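Local coordinates for protein inositol monophosphatase (Zymomonas mobilis, PDB 4N81) that probably hydrolyses phosphate monoesters such as inositol monophosphate, with magnesium as cofactor, as a member of the inositol monophosphatase superfamily, at residues I142-C147 / L193-D199; Q124-V128 / Y188-L192; L12-L16 / I57-R62; I24-F28 / P121-E125; L200-L206 / V238-A244. All coordinates share one frame; numbering follows the deposited sequence.

Interaction 1: residues I142-C147 / L193-D199; sequences IHTRSC and LSLGHCD
One face of the Arg145 guanidinium lies over the backbone where Gly196, His197 and Cys198 follow one another, with His197 C 3.7 Å above the plane toward the rim, while the carboxylate of Asp199 takes its edge. The grip is side-on: Arg145 NE reaches Asp199 OD2 at 2.8 Å, nearly straight at 171°, and Arg145 NH2 reaches Asp199 OD1 at 3.0 Å. Seen from the acid, OD2 is met on its syn side but OD1 from above the carboxylate plane, with the two planes turned 35° apart. Asp199 OD1 also accepts from Leu154 N and OD2 from a water shared with Arg145 O, giving each oxygen two partners. Arg145 runs extended from CG to NE, which carries its CD past Gly196 O. Another water joins Arg145 N to Leu193 O and Cys198 O. Ile142 CG2 meets Leu195 CD2 at 3.6 Å, and Thr144 CG2 rests on Leu193 O. Gly196, with positive phi, closes a Schellman motif that ends helix 187-194. The extended loop after strand 140-141 is thus laid across that helix end, with Ile142 reaching strands 125-130 and 133-137 and Ser194 facing helix 214-220.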
# COMPACT_ATOMS: atom_id res chain seq x y z
N ILE A 142 18.61 -4.79 11.15
CA ILE A 142 18.10 -3.56 10.59
C ILE A 142 17.98 -2.49 11.67
O ILE A 142 17.98 -2.81 12.87
CB ILE A 142 16.70 -3.77 9.92
CG1 ILE A 142 15.69 -4.28 10.95
CG2 ILE A 142 16.85 -4.71 8.65
CD1 ILE A 142 14.18 -4.16 10.43
N HIS A 143 17.89 -1.23 11.22
CA HIS A 143 17.92 -0.10 12.12
C HIS A 143 16.87 0.94 11.70
O HIS A 143 16.78 1.30 10.53
CB HIS A 143 19.31 0.58 12.02
CG HIS A 143 20.43 -0.30 12.49
ND1 HIS A 143 21.18 -1.07 11.63
CD2 HIS A 143 20.90 -0.55 13.73
CE1 HIS A 143 22.08 -1.75 12.33
NE2 HIS A 143 21.94 -1.44 13.60
N THR A 144 16.17 1.48 12.70
CA THR A 144 15.35 2.67 12.47
C THR A 144 16.29 3.85 12.17
O THR A 144 17.52 3.74 12.36
CB THR A 144 14.53 3.02 13.67
OG1 THR A 144 15.41 3.32 14.78
CG2 THR A 144 13.54 1.84 14.03
N ARG A 145 15.74 4.89 11.54
CA ARG A 145 16.51 6.12 11.32
C ARG A 145 16.19 7.18 12.31
O ARG A 145 15.13 7.15 12.98
CB ARG A 145 16.27 6.67 9.92
CG ARG A 145 14.82 7.25 9.72
CD ARG A 145 14.67 7.71 8.23
NE ARG A 145 13.32 8.24 8.00
CZ ARG A 145 12.72 8.21 6.81
NH1 ARG A 145 13.40 7.80 5.73
NH2 ARG A 145 11.48 8.69 6.70
N SER A 146 17.12 8.13 12.44
CA SER A 146 16.87 9.27 13.30
C SER A 146 16.09 10.34 12.52
O SER A 146 16.02 10.31 11.30
CB SER A 146 18.16 9.89 13.82
OG SER A 146 18.91 10.31 12.69
N CYS A 147 15.51 11.30 13.25
CA CYS A 147 14.68 12.31 12.60
C CYS A 147 14.71 13.59 13.47
O CYS A 147 14.51 13.52 14.68
CB CYS A 147 13.24 11.79 12.51
SG CYS A 147 12.19 13.00 11.59
N LEU A 193 8.80 1.16 9.30
CA LEU A 193 9.43 2.07 10.28
C LEU A 193 10.68 1.37 10.87
O LEU A 193 11.73 2.05 11.05
CB LEU A 193 8.41 2.45 11.40
CG LEU A 193 8.99 3.32 12.57
CD1 LEU A 193 7.82 4.17 13.19
CD2 LEU A 193 9.57 2.46 13.70
N SER A 194 10.63 0.02 11.06
CA SER A 194 11.79 -0.70 11.63
C SER A 194 12.95 -0.73 10.64
O SER A 194 14.09 -0.81 11.04
CB SER A 194 11.40 -2.16 11.99
OG SER A 194 10.30 -2.07 12.88
N LEU A 195 12.63 -0.69 9.34
CA LEU A 195 13.67 -0.68 8.30
C LEU A 195 14.23 0.72 8.10
O LEU A 195 15.20 0.92 7.35
CB LEU A 195 13.09 -1.16 6.96
CG LEU A 195 12.81 -2.66 6.90
CD1 LEU A 195 11.86 -2.86 5.71
CD2 LEU A 195 14.16 -3.43 6.65
N GLY A 196 13.64 1.71 8.76
CA GLY A 196 14.15 3.07 8.56
C GLY A 196 13.55 3.88 7.41
O GLY A 196 14.19 4.80 6.87
N HIS A 197 12.35 3.51 6.96
CA HIS A 197 11.69 4.26 5.85
C HIS A 197 10.46 5.03 6.28
O HIS A 197 9.83 5.69 5.46
CB HIS A 197 11.26 3.26 4.75
CG HIS A 197 12.38 2.40 4.27
ND1 HIS A 197 13.55 2.93 3.75
CD2 HIS A 197 12.52 1.05 4.21
CE1 HIS A 197 14.36 1.94 3.41
NE2 HIS A 197 13.76 0.79 3.67
N CYS A 198 10.15 5.01 7.60
CA CYS A 198 8.97 5.72 8.08
C CYS A 198 9.40 6.27 9.47
O CYS A 198 10.19 5.60 10.11
CB CYS A 198 7.81 4.64 8.30
SG CYS A 198 6.36 5.41 8.73
N ASP A 199 8.89 7.42 9.95
CA ASP A 199 9.37 7.90 11.27
C ASP A 199 8.38 7.75 12.39
O ASP A 199 8.78 7.61 13.55
CB ASP A 199 9.75 9.39 11.18
CG ASP A 199 10.83 9.63 10.11
OD1 ASP A 199 10.54 10.21 9.05
OD2 ASP A 199 11.95 9.10 10.31
O HOH W 1 17.93 -0.77 8.38
O HOH W 2 12.72 4.64 11.29
O HOH W 3 12.58 7.95 12.59
O HOH W 4 11.30 7.38 3.90

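Interaction 2: residues Q124-V128 / Y188-L192; sequences QERWV and YNYGL
Strand 125-130 of the seven-stranded sheet packs here against helix 187-194 in the buried heart of the inositol monophosphatase fold, the short segment axes 10.1 Å apart and at 71°. Trp127 and Tyr188 form a T-shaped pair: the six-membered edge of the indole, led by CH2, stands over the face of the phenol ring, planes 83° apart and centroids 5.4 Å apart. Gly191 lies against one indole face, its CA 3.1 Å above the plane and offset toward the rim; the bare CA lets helix and indole come this close. From the same ring Trp127 NE1 gives a weak, bent hydrogen bond to Gly191 O at 3.0 Å. Tyr188 OH donates to Glu125 OE2 at 2.6 Å, meeting the syn side of the carboxylate 27° out of its plane. Glu125 gets there on a chain extended beyond CG. Arg29 of the second subunit pairs with both groups, forming a salt bridge to Glu125 OE1 and a hydrogen bond to Tyr188 OH, which should favour a charged carboxylate here. Trp127 also sets its ring edge-to-face with Phe137, and its strand runs between strands 112-120 and 133-137, with helix 187-194 covering the side where Glu125 and Trp127 project.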
# COMPACT_ATOMS: atom_id res chain seq x y z
N GLN A 124 7.49 -12.57 0.40
CA GLN A 124 8.51 -13.22 1.25
C GLN A 124 9.38 -12.18 1.96
O GLN A 124 10.59 -12.12 1.76
CB GLN A 124 9.39 -14.16 0.42
CG GLN A 124 8.63 -14.94 -0.61
CD GLN A 124 7.99 -16.13 -0.01
OE1 GLN A 124 7.31 -16.03 1.02
NE2 GLN A 124 8.24 -17.29 -0.61
N GLU A 125 8.74 -11.36 2.77
CA GLU A 125 9.45 -10.39 3.57
C GLU A 125 9.09 -10.73 5.01
O GLU A 125 7.90 -10.72 5.38
CB GLU A 125 8.89 -9.00 3.25
CG GLU A 125 9.04 -8.66 1.74
CD GLU A 125 8.49 -7.26 1.38
OE1 GLU A 125 9.28 -6.40 0.88
OE2 GLU A 125 7.28 -7.05 1.59
N ARG A 126 10.13 -10.94 5.82
CA ARG A 126 9.91 -11.41 7.18
C ARG A 126 10.76 -10.61 8.17
O ARG A 126 12.00 -10.56 8.07
CB ARG A 126 10.27 -12.90 7.29
CG ARG A 126 9.99 -13.45 8.71
CD ARG A 126 10.12 -15.00 8.79
NE ARG A 126 9.14 -15.63 7.90
CZ ARG A 126 8.95 -16.95 7.78
NH1 ARG A 126 9.65 -17.83 8.50
NH2 ARG A 126 8.03 -17.38 6.93
N TRP A 127 10.07 -9.95 9.10
CA TRP A 127 10.70 -9.22 10.20
C TRP A 127 10.67 -10.11 11.45
O TRP A 127 9.62 -10.67 11.73
CB TRP A 127 9.83 -8.00 10.53
CG TRP A 127 9.86 -6.86 9.55
CD1 TRP A 127 10.64 -5.70 9.64
CD2 TRP A 127 9.10 -6.74 8.34
NE1 TRP A 127 10.40 -4.90 8.53
CE2 TRP A 127 9.45 -5.49 7.74
CE3 TRP A 127 8.18 -7.58 7.67
CZ2 TRP A 127 8.84 -5.03 6.54
CZ3 TRP A 127 7.59 -7.13 6.48
CH2 TRP A 127 7.92 -5.86 5.93
N VAL A 128 11.79 -10.22 12.18
CA VAL A 128 11.81 -11.01 13.42
C VAL A 128 12.40 -10.14 14.52
O VAL A 128 13.53 -9.65 14.38
CB VAL A 128 12.72 -12.24 13.28
CG1 VAL A 128 12.64 -13.10 14.57
CG2 VAL A 128 12.29 -13.05 12.05
N TYR A 188 2.31 -3.40 8.06
CA TYR A 188 3.40 -3.15 7.14
C TYR A 188 4.08 -1.83 7.49
O TYR A 188 5.31 -1.70 7.33
CB TYR A 188 2.89 -3.09 5.68
CG TYR A 188 3.99 -3.48 4.71
CD1 TYR A 188 4.17 -4.82 4.32
CD2 TYR A 188 4.83 -2.52 4.17
CE1 TYR A 188 5.16 -5.19 3.40
CE2 TYR A 188 5.84 -2.90 3.29
CZ TYR A 188 6.03 -4.22 2.93
OH TYR A 188 7.03 -4.54 2.00
N ASN A 189 3.31 -0.85 7.98
CA ASN A 189 4.01 0.44 8.24
C ASN A 189 4.99 0.34 9.38
O ASN A 189 6.01 1.05 9.41
CB ASN A 189 3.00 1.55 8.52
CG ASN A 189 2.18 1.87 7.29
OD1 ASN A 189 2.72 2.07 6.21
ND2 ASN A 189 0.87 1.91 7.45
N TYR A 190 4.72 -0.58 10.32
CA TYR A 190 5.64 -0.76 11.44
C TYR A 190 6.88 -1.48 10.93
O TYR A 190 8.00 -1.21 11.39
CB TYR A 190 4.98 -1.54 12.57
CG TYR A 190 3.72 -0.84 13.15
CD1 TYR A 190 2.45 -1.00 12.52
CD2 TYR A 190 3.80 -0.01 14.27
CE1 TYR A 190 1.32 -0.39 13.02
CE2 TYR A 190 2.69 0.59 14.78
CZ TYR A 190 1.44 0.40 14.16
OH TYR A 190 0.33 1.03 14.69
N GLY A 191 6.67 -2.36 9.93
CA GLY A 191 7.85 -2.98 9.37
C GLY A 191 8.66 -1.91 8.62
O GLY A 191 9.92 -1.91 8.74
N LEU A 192 7.98 -0.98 7.95
CA LEU A 192 8.80 0.01 7.18
C LEU A 192 9.48 0.93 8.18
O LEU A 192 10.64 1.44 7.93
CB LEU A 192 7.87 0.86 6.25
CG LEU A 192 7.39 0.05 5.02
CD1 LEU A 192 6.29 0.87 4.28
CD2 LEU A 192 8.63 -0.26 4.08

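Interaction 3: residues L12-L16 / I57-R62; sequences LAHRL and ILEQER
The segments 12-16 and 57-61 run nearly antiparallel, their short axes 11.7 Å apart with 154° between their directions, as the helices 7-24 and 42-61 form an antiparallel pair beside the large sheet. The seam is leucine and isoleucine. Leu12 and Leu16, one turn apart, both reach Ile57 CG2: Leu16 CD2 touches it at 3.6 Å and Leu12 CD1 at 3.8 Å, each leucine sliding past the isoleucine in the opposite direction. The remaining methyls turn to Leu58: Leu58 CD2 lies 3.9 Å from Leu12 CD2 and 4.0 Å from Leu16 CD1, the Leu16 and Leu58 side chains crossing at about a right angle. Leu58 in turn packs on Trp83 and Leu85 of strand 81-86, so the seam continues into the sheet. At the rim Arg15, bent at chi2 and chi3, points the edge of its guanidinium at Glu61; the salt bridge from Arg15 NH2 to Glu61 OE2 is loose at 3.5 Å, and the two planar groups stand almost perpendicular, at 86°.

Arg62, the first residue to leave helical geometry, folds back over the end of the pair. Its NH1 bonds to Glu61 O at 3.0 Å and its NH2 makes a salt bridge to Asp9 on helix 7-24. With the guanidinium held this way, Leu12 CD2 lies 3.6 Å above its plane, directly over the centre.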
# COMPACT_ATOMS: atom_id res chain seq x y z
N LEU A 12 10.35 -22.18 16.39
CA LEU A 12 8.95 -22.55 16.27
C LEU A 12 8.18 -21.41 15.56
O LEU A 12 7.34 -21.65 14.70
CB LEU A 12 8.34 -22.74 17.67
CG LEU A 12 6.87 -23.17 17.74
CD1 LEU A 12 6.66 -24.38 16.84
CD2 LEU A 12 6.43 -23.52 19.19
N ALA A 13 8.52 -20.17 15.88
CA ALA A 13 7.76 -19.04 15.35
C ALA A 13 7.93 -18.98 13.83
O ALA A 13 6.95 -18.76 13.08
CB ALA A 13 8.21 -17.73 16.02
N HIS A 14 9.14 -19.25 13.36
CA HIS A 14 9.36 -19.32 11.92
C HIS A 14 8.56 -20.44 11.30
O HIS A 14 8.03 -20.30 10.17
CB HIS A 14 10.85 -19.58 11.60
CG HIS A 14 11.68 -18.33 11.65
ND1 HIS A 14 11.54 -17.32 10.72
CD2 HIS A 14 12.64 -17.92 12.52
CE1 HIS A 14 12.38 -16.34 11.01
NE2 HIS A 14 13.06 -16.67 12.10
N ARG A 15 8.47 -21.56 12.02
CA ARG A 15 7.68 -22.68 11.47
C ARG A 15 6.19 -22.32 11.35
O ARG A 15 5.53 -22.63 10.34
CB ARG A 15 7.90 -23.97 12.31
CG ARG A 15 6.94 -25.11 11.98
CD ARG A 15 7.56 -26.52 12.15
NE ARG A 15 7.45 -27.13 13.48
CZ ARG A 15 8.36 -27.02 14.45
NH1 ARG A 15 9.45 -26.27 14.26
NH2 ARG A 15 8.18 -27.63 15.62
N LEU A 16 5.68 -21.59 12.35
CA LEU A 16 4.29 -21.17 12.31
C LEU A 16 4.09 -20.20 11.15
O LEU A 16 3.09 -20.27 10.43
CB LEU A 16 3.90 -20.50 13.63
CG LEU A 16 4.02 -21.41 14.87
CD1 LEU A 16 3.69 -20.58 16.09
CD2 LEU A 16 3.08 -22.61 14.81
N ILE A 57 -0.19 -26.98 15.84
CA ILE A 57 1.23 -27.10 16.14
C ILE A 57 1.54 -26.61 17.56
O ILE A 57 2.30 -27.26 18.30
CB ILE A 57 2.09 -26.31 15.12
CG1 ILE A 57 2.07 -27.02 13.77
CG2 ILE A 57 3.54 -26.12 15.62
CD1 ILE A 57 2.50 -26.11 12.62
N LEU A 58 0.92 -25.50 17.98
CA LEU A 58 1.18 -25.03 19.33
C LEU A 58 0.68 -26.02 20.40
O LEU A 58 1.33 -26.21 21.45
CB LEU A 58 0.57 -23.63 19.55
CG LEU A 58 1.38 -22.54 18.84
CD1 LEU A 58 0.61 -21.24 18.86
CD2 LEU A 58 2.73 -22.34 19.54
N GLU A 59 -0.43 -26.68 20.13
CA GLU A 59 -0.95 -27.68 21.06
C GLU A 59 -0.02 -28.86 21.15
O GLU A 59 0.16 -29.44 22.23
CB GLU A 59 -2.35 -28.13 20.64
CG GLU A 59 -3.46 -27.15 21.05
CD GLU A 59 -4.66 -27.17 20.11
OE1 GLU A 59 -5.48 -26.21 20.17
OE2 GLU A 59 -4.79 -28.13 19.31
N GLN A 60 0.64 -29.22 20.05
CA GLN A 60 1.63 -30.29 20.22
C GLN A 60 2.99 -29.87 20.83
O GLN A 60 3.53 -30.59 21.66
CB GLN A 60 1.84 -31.09 18.93
CG GLN A 60 2.88 -32.17 19.07
CD GLN A 60 2.79 -33.27 18.02
OE1 GLN A 60 2.78 -32.99 16.82
NE2 GLN A 60 2.74 -34.52 18.47
N GLU A 61 3.55 -28.74 20.41
CA GLU A 61 4.91 -28.37 20.80
C GLU A 61 4.99 -27.46 22.01
O GLU A 61 6.05 -27.36 22.63
CB GLU A 61 5.65 -27.67 19.65
CG GLU A 61 5.51 -28.28 18.30
CD GLU A 61 6.36 -29.50 18.14
OE1 GLU A 61 7.19 -29.79 19.04
OE2 GLU A 61 6.19 -30.17 17.10
N ARG A 62 3.90 -26.76 22.34
CA ARG A 62 3.95 -25.94 23.54
C ARG A 62 2.72 -26.17 24.37
O ARG A 62 1.95 -25.25 24.59
CB ARG A 62 4.09 -24.45 23.17
CG ARG A 62 5.41 -24.15 22.49
CD ARG A 62 6.62 -24.32 23.43
NE ARG A 62 7.81 -23.77 22.79
CZ ARG A 62 8.58 -24.43 21.94
NH1 ARG A 62 8.32 -25.70 21.67
NH2 ARG A 62 9.62 -23.83 21.37

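Interaction 4: residues I24-F28 / P121-E125; sequences IRPFF and PIHQE
With CG anti to the backbone nitrogen in both Arg25 (chi1 -172°) and Phe28 (chi1 -179°), the two side chains reach out to Pro121 and Ile122 in the turn between strands 112-120 and 125-130; a further bend at Arg25 chi3 swings the guanidinium round to the Pro121 carbonyl. The turn ends in a G1 beta bulge, where Gln124 and Glu125 both face Gln120, and the partner segment is a 3-10 turn that finishes helix 7-24. Arg25 holds Pro121 O side-on with two nitrogens, NH1 at 2.9 Å on a lone pair in the carbonyl plane and NE at 3.1 Å tilted from it. NH1 also makes a weak bond to Gln124 OE1, and NH2 forms a salt bridge with Asp22, which helps fix the group's rotation. A water bridges Arg25 NE, weakly, to Ile122 O. Ile24 adds a looser touch, its CG2 4.4 Å from Pro121 CG, and also packs on Phe101 and Phe94; its side chain is about 4 Å from that of Ile88, a predicted magnesium ligand. Ile122 covers one face of the Phe28 ring in a CH-pi contact, with CG1 3.9 Å from the centroid and CD1 3.7 Å from Phe28 CD2.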
# COMPACT_ATOMS: atom_id res chain seq x y z
N ILE A 24 -2.25 -19.51 3.28
CA ILE A 24 -2.83 -18.21 2.87
C ILE A 24 -2.57 -17.88 1.40
O ILE A 24 -3.46 -17.41 0.70
CB ILE A 24 -2.25 -17.07 3.74
CG1 ILE A 24 -2.73 -17.21 5.21
CG2 ILE A 24 -2.61 -15.67 3.15
CD1 ILE A 24 -1.91 -16.28 6.24
N ARG A 25 -1.38 -18.20 0.91
CA ARG A 25 -0.98 -17.75 -0.44
C ARG A 25 -1.97 -18.10 -1.57
O ARG A 25 -2.32 -17.23 -2.37
CB ARG A 25 0.42 -18.30 -0.75
CG ARG A 25 1.08 -17.78 -2.02
CD ARG A 25 2.52 -18.39 -2.18
NE ARG A 25 3.43 -17.89 -1.14
CZ ARG A 25 3.91 -18.64 -0.14
NH1 ARG A 25 4.75 -18.10 0.78
NH2 ARG A 25 3.56 -19.92 -0.06
N PRO A 26 -2.47 -19.35 -1.62
CA PRO A 26 -3.36 -19.71 -2.73
C PRO A 26 -4.62 -18.82 -2.78
O PRO A 26 -5.30 -18.82 -3.81
CB PRO A 26 -3.75 -21.17 -2.43
CG PRO A 26 -2.63 -21.69 -1.61
CD PRO A 26 -2.12 -20.53 -0.80
N PHE A 27 -5.04 -18.24 -1.64
CA PHE A 27 -6.27 -17.44 -1.60
C PHE A 27 -6.06 -15.99 -2.02
O PHE A 27 -7.01 -15.28 -2.20
CB PHE A 27 -6.88 -17.45 -0.20
CG PHE A 27 -7.37 -18.82 0.21
CD1 PHE A 27 -6.62 -19.61 1.08
CD2 PHE A 27 -8.53 -19.32 -0.33
CE1 PHE A 27 -7.06 -20.87 1.44
CE2 PHE A 27 -8.99 -20.60 0.03
CZ PHE A 27 -8.24 -21.37 0.93
N PHE A 28 -4.82 -15.55 -2.09
CA PHE A 28 -4.57 -14.14 -2.40
C PHE A 28 -4.99 -13.83 -3.85
O PHE A 28 -4.63 -14.58 -4.79
CB PHE A 28 -3.07 -13.87 -2.22
CG PHE A 28 -2.69 -12.43 -2.50
CD1 PHE A 28 -3.22 -11.41 -1.71
CD2 PHE A 28 -1.79 -12.14 -3.51
CE1 PHE A 28 -2.88 -10.05 -1.96
CE2 PHE A 28 -1.40 -10.84 -3.75
CZ PHE A 28 -1.93 -9.79 -2.98
N PRO A 121 3.59 -13.12 3.13
CA PRO A 121 3.84 -14.40 2.46
C PRO A 121 3.83 -14.30 0.94
O PRO A 121 4.21 -15.29 0.30
CB PRO A 121 2.69 -15.28 2.95
CG PRO A 121 1.54 -14.27 3.26
CD PRO A 121 2.29 -13.08 3.84
N ILE A 122 3.39 -13.17 0.38
CA ILE A 122 3.37 -13.07 -1.09
C ILE A 122 4.76 -12.67 -1.57
O ILE A 122 5.34 -13.31 -2.46
CB ILE A 122 2.31 -12.03 -1.57
CG1 ILE A 122 0.94 -12.34 -0.93
CG2 ILE A 122 2.21 -12.01 -3.14
CD1 ILE A 122 0.47 -13.82 -1.10
N HIS A 123 5.31 -11.62 -0.98
CA HIS A 123 6.68 -11.18 -1.37
C HIS A 123 7.82 -11.72 -0.56
O HIS A 123 8.99 -11.41 -0.84
CB HIS A 123 6.70 -9.67 -1.58
CG HIS A 123 5.83 -9.30 -2.74
ND1 HIS A 123 4.84 -8.34 -2.67
CD2 HIS A 123 5.74 -9.85 -3.98
CE1 HIS A 123 4.21 -8.28 -3.84
NE2 HIS A 123 4.72 -9.20 -4.64
N GLN A 124 7.49 -12.57 0.40
CA GLN A 124 8.51 -13.22 1.25
C GLN A 124 9.38 -12.18 1.96
O GLN A 124 10.59 -12.12 1.76
CB GLN A 124 9.39 -14.16 0.42
CG GLN A 124 8.63 -14.94 -0.61
CD GLN A 124 7.99 -16.13 -0.01
OE1 GLN A 124 7.31 -16.03 1.02
NE2 GLN A 124 8.24 -17.29 -0.61
N GLU A 125 8.74 -11.36 2.77
CA GLU A 125 9.45 -10.39 3.57
C GLU A 125 9.09 -10.73 5.01
O GLU A 125 7.90 -10.72 5.38
CB GLU A 125 8.89 -9.00 3.25
CG GLU A 125 9.04 -8.66 1.74
CD GLU A 125 8.49 -7.26 1.38
OE1 GLU A 125 9.28 -6.40 0.88
OE2 GLU A 125 7.28 -7.05 1.59
O HOH W 5 4.43 -15.77 -3.14

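Interaction 5: residues L200-L206 / V238-A244; sequences LVVEQGL and VGEVIAA
Val202 and Ile242 lie side by side on one face of the antiparallel pair 200-203/241-244, Val202 CG2 touching Ile242 CG1 at 4.0 Å. Ile242 CG1 stands anti to its backbone nitrogen (chi1 177°), which keeps the chain parallel to the valine and under helix 250-257. On the same face Leu200 CD2 meets Ala244 CB at 3.7 Å. The other face carries Val201, Ala243, Glu203 and Val241, and it is covered by Tyr190 of helix 187-194. Here Val241 CG2 takes the position between its backbone nitrogen and carbonyl carbon, touching Glu203 CB and, at 4.0 Å, Leu206 CD2, whose side chain crosses it at about a right angle. Val201-Ala243 and Glu203-Val241 are the hydrogen-bonded pairs, each with two N-H...O bonds.

Beyond the strands Gln204 and Glu240 run extended and alongside each other. Gln204 NE2 gives a 2.9 Å bond to Glu240 OE2, on the anti side and 31° out of the carboxylate plane, while Gln204 OE1 accepts from Glu164 N. Gly239 O receives Leu206 N at 3.1 Å, and a water links Gly205 N to Val238 O. Both ends of the Gln204 amide are therefore used, and Glu203 is bonded to Tyr190 and Thr158, so the buried polar groups are paired as the chain leaves the sheet toward Asp210, a predicted magnesium ligand.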
# COMPACT_ATOMS: atom_id res chain seq x y z
N LEU A 200 7.08 7.82 12.06
CA LEU A 200 6.03 7.70 13.09
C LEU A 200 4.89 6.87 12.54
O LEU A 200 4.55 6.99 11.36
CB LEU A 200 5.47 9.12 13.41
CG LEU A 200 6.46 10.02 14.17
CD1 LEU A 200 5.98 11.52 14.17
CD2 LEU A 200 6.64 9.58 15.62
N VAL A 201 4.28 6.04 13.39
CA VAL A 201 3.00 5.47 13.06
C VAL A 201 2.11 5.75 14.27
O VAL A 201 2.52 5.52 15.40
CB VAL A 201 3.12 3.94 12.89
CG1 VAL A 201 1.73 3.35 12.50
CG2 VAL A 201 4.16 3.57 11.83
N VAL A 202 0.88 6.21 14.03
CA VAL A 202 -0.05 6.48 15.12
C VAL A 202 -1.37 5.84 14.74
O VAL A 202 -1.92 6.15 13.67
CB VAL A 202 -0.27 8.02 15.32
CG1 VAL A 202 -1.42 8.29 16.35
CG2 VAL A 202 1.06 8.65 15.78
N GLU A 203 -1.89 4.95 15.61
CA GLU A 203 -3.14 4.28 15.34
C GLU A 203 -3.97 4.17 16.60
O GLU A 203 -3.45 4.26 17.73
CB GLU A 203 -2.91 2.88 14.74
CG GLU A 203 -2.28 3.02 13.30
CD GLU A 203 -2.16 1.70 12.54
OE1 GLU A 203 -1.84 0.67 13.16
OE2 GLU A 203 -2.37 1.71 11.32
N GLN A 204 -5.24 3.88 16.37
CA GLN A 204 -6.18 3.71 17.50
C GLN A 204 -7.13 2.58 17.16
O GLN A 204 -7.45 2.37 15.97
CB GLN A 204 -6.97 5.02 17.70
CG GLN A 204 -8.01 4.98 18.85
CD GLN A 204 -8.70 6.32 19.04
OE1 GLN A 204 -9.19 6.89 18.09
NE2 GLN A 204 -8.68 6.86 20.27
N GLY A 205 -7.63 1.87 18.18
CA GLY A 205 -8.61 0.82 17.96
C GLY A 205 -8.03 -0.54 17.65
O GLY A 205 -8.77 -1.46 17.34
N LEU A 206 -6.71 -0.71 17.78
CA LEU A 206 -6.12 -2.05 17.54
C LEU A 206 -6.46 -3.06 18.65
O LEU A 206 -6.69 -2.67 19.82
CB LEU A 206 -4.57 -1.94 17.46
CG LEU A 206 -4.00 -1.48 16.11
CD1 LEU A 206 -4.54 -0.22 15.61
CD2 LEU A 206 -2.48 -1.37 16.26
N VAL A 238 -5.69 -0.86 25.34
CA VAL A 238 -6.90 -0.63 24.55
C VAL A 238 -6.64 -0.43 23.08
O VAL A 238 -7.58 -0.46 22.28
CB VAL A 238 -7.73 0.57 25.10
CG1 VAL A 238 -8.06 0.31 26.58
CG2 VAL A 238 -6.94 1.85 24.91
N GLY A 239 -5.38 -0.26 22.71
CA GLY A 239 -5.02 -0.28 21.27
C GLY A 239 -4.77 1.07 20.65
O GLY A 239 -4.90 1.24 19.42
N GLU A 240 -4.52 2.07 21.49
CA GLU A 240 -3.93 3.34 21.04
C GLU A 240 -2.42 3.08 21.02
O GLU A 240 -1.87 2.70 22.06
CB GLU A 240 -4.26 4.44 22.07
CG GLU A 240 -5.72 4.85 21.90
CD GLU A 240 -6.25 5.80 22.99
OE1 GLU A 240 -5.51 6.15 23.95
OE2 GLU A 240 -7.43 6.19 22.85
N VAL A 241 -1.78 3.31 19.88
CA VAL A 241 -0.36 3.04 19.80
C VAL A 241 0.34 4.19 19.11
O VAL A 241 -0.24 4.85 18.23
CB VAL A 241 -0.03 1.69 19.00
CG1 VAL A 241 -0.76 0.48 19.64
CG2 VAL A 241 -0.46 1.78 17.59
N ILE A 242 1.59 4.40 19.51
CA ILE A 242 2.49 5.28 18.75
C ILE A 242 3.83 4.56 18.62
O ILE A 242 4.32 3.99 19.62
CB ILE A 242 2.65 6.67 19.39
CG1 ILE A 242 3.66 7.51 18.60
CG2 ILE A 242 3.07 6.54 20.94
CD1 ILE A 242 3.58 9.00 18.96
N ALA A 243 4.36 4.52 17.40
CA ALA A 243 5.68 3.96 17.16
C ALA A 243 6.53 5.09 16.56
O ALA A 243 6.01 5.85 15.73
CB ALA A 243 5.57 2.74 16.17
N ALA A 244 7.78 5.22 17.01
CA ALA A 244 8.69 6.22 16.47
C ALA A 244 10.01 5.53 16.16
O ALA A 244 10.44 4.68 16.95
CB ALA A 244 8.93 7.32 17.51
O HOH W 6 -7.91 1.97 20.95

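Along the chain, interaction 3 closes before interactions 1, 2 and 5, and alternates with interaction 4. Interaction 4 ends where interaction 2 begins, sharing Gln124 and Glu125, their centres about 14 Å apart. Interactions 1 and 2 both use helix 187-194 and meet where Leu195 and Ile142 pack on Trp127. Their centres are about 12 Å apart; that of interaction 5 lies about 16 Å from each, joined through Leu193 and Tyr190. The helix thus lies between the seven-stranded and five-stranded sheets, while interaction 3, its centre about 28 Å from that of interaction 5, holds the helix pair at the far side. Interactions 1, 2 and 4 also touch the second subunit, tying this core to the dimer.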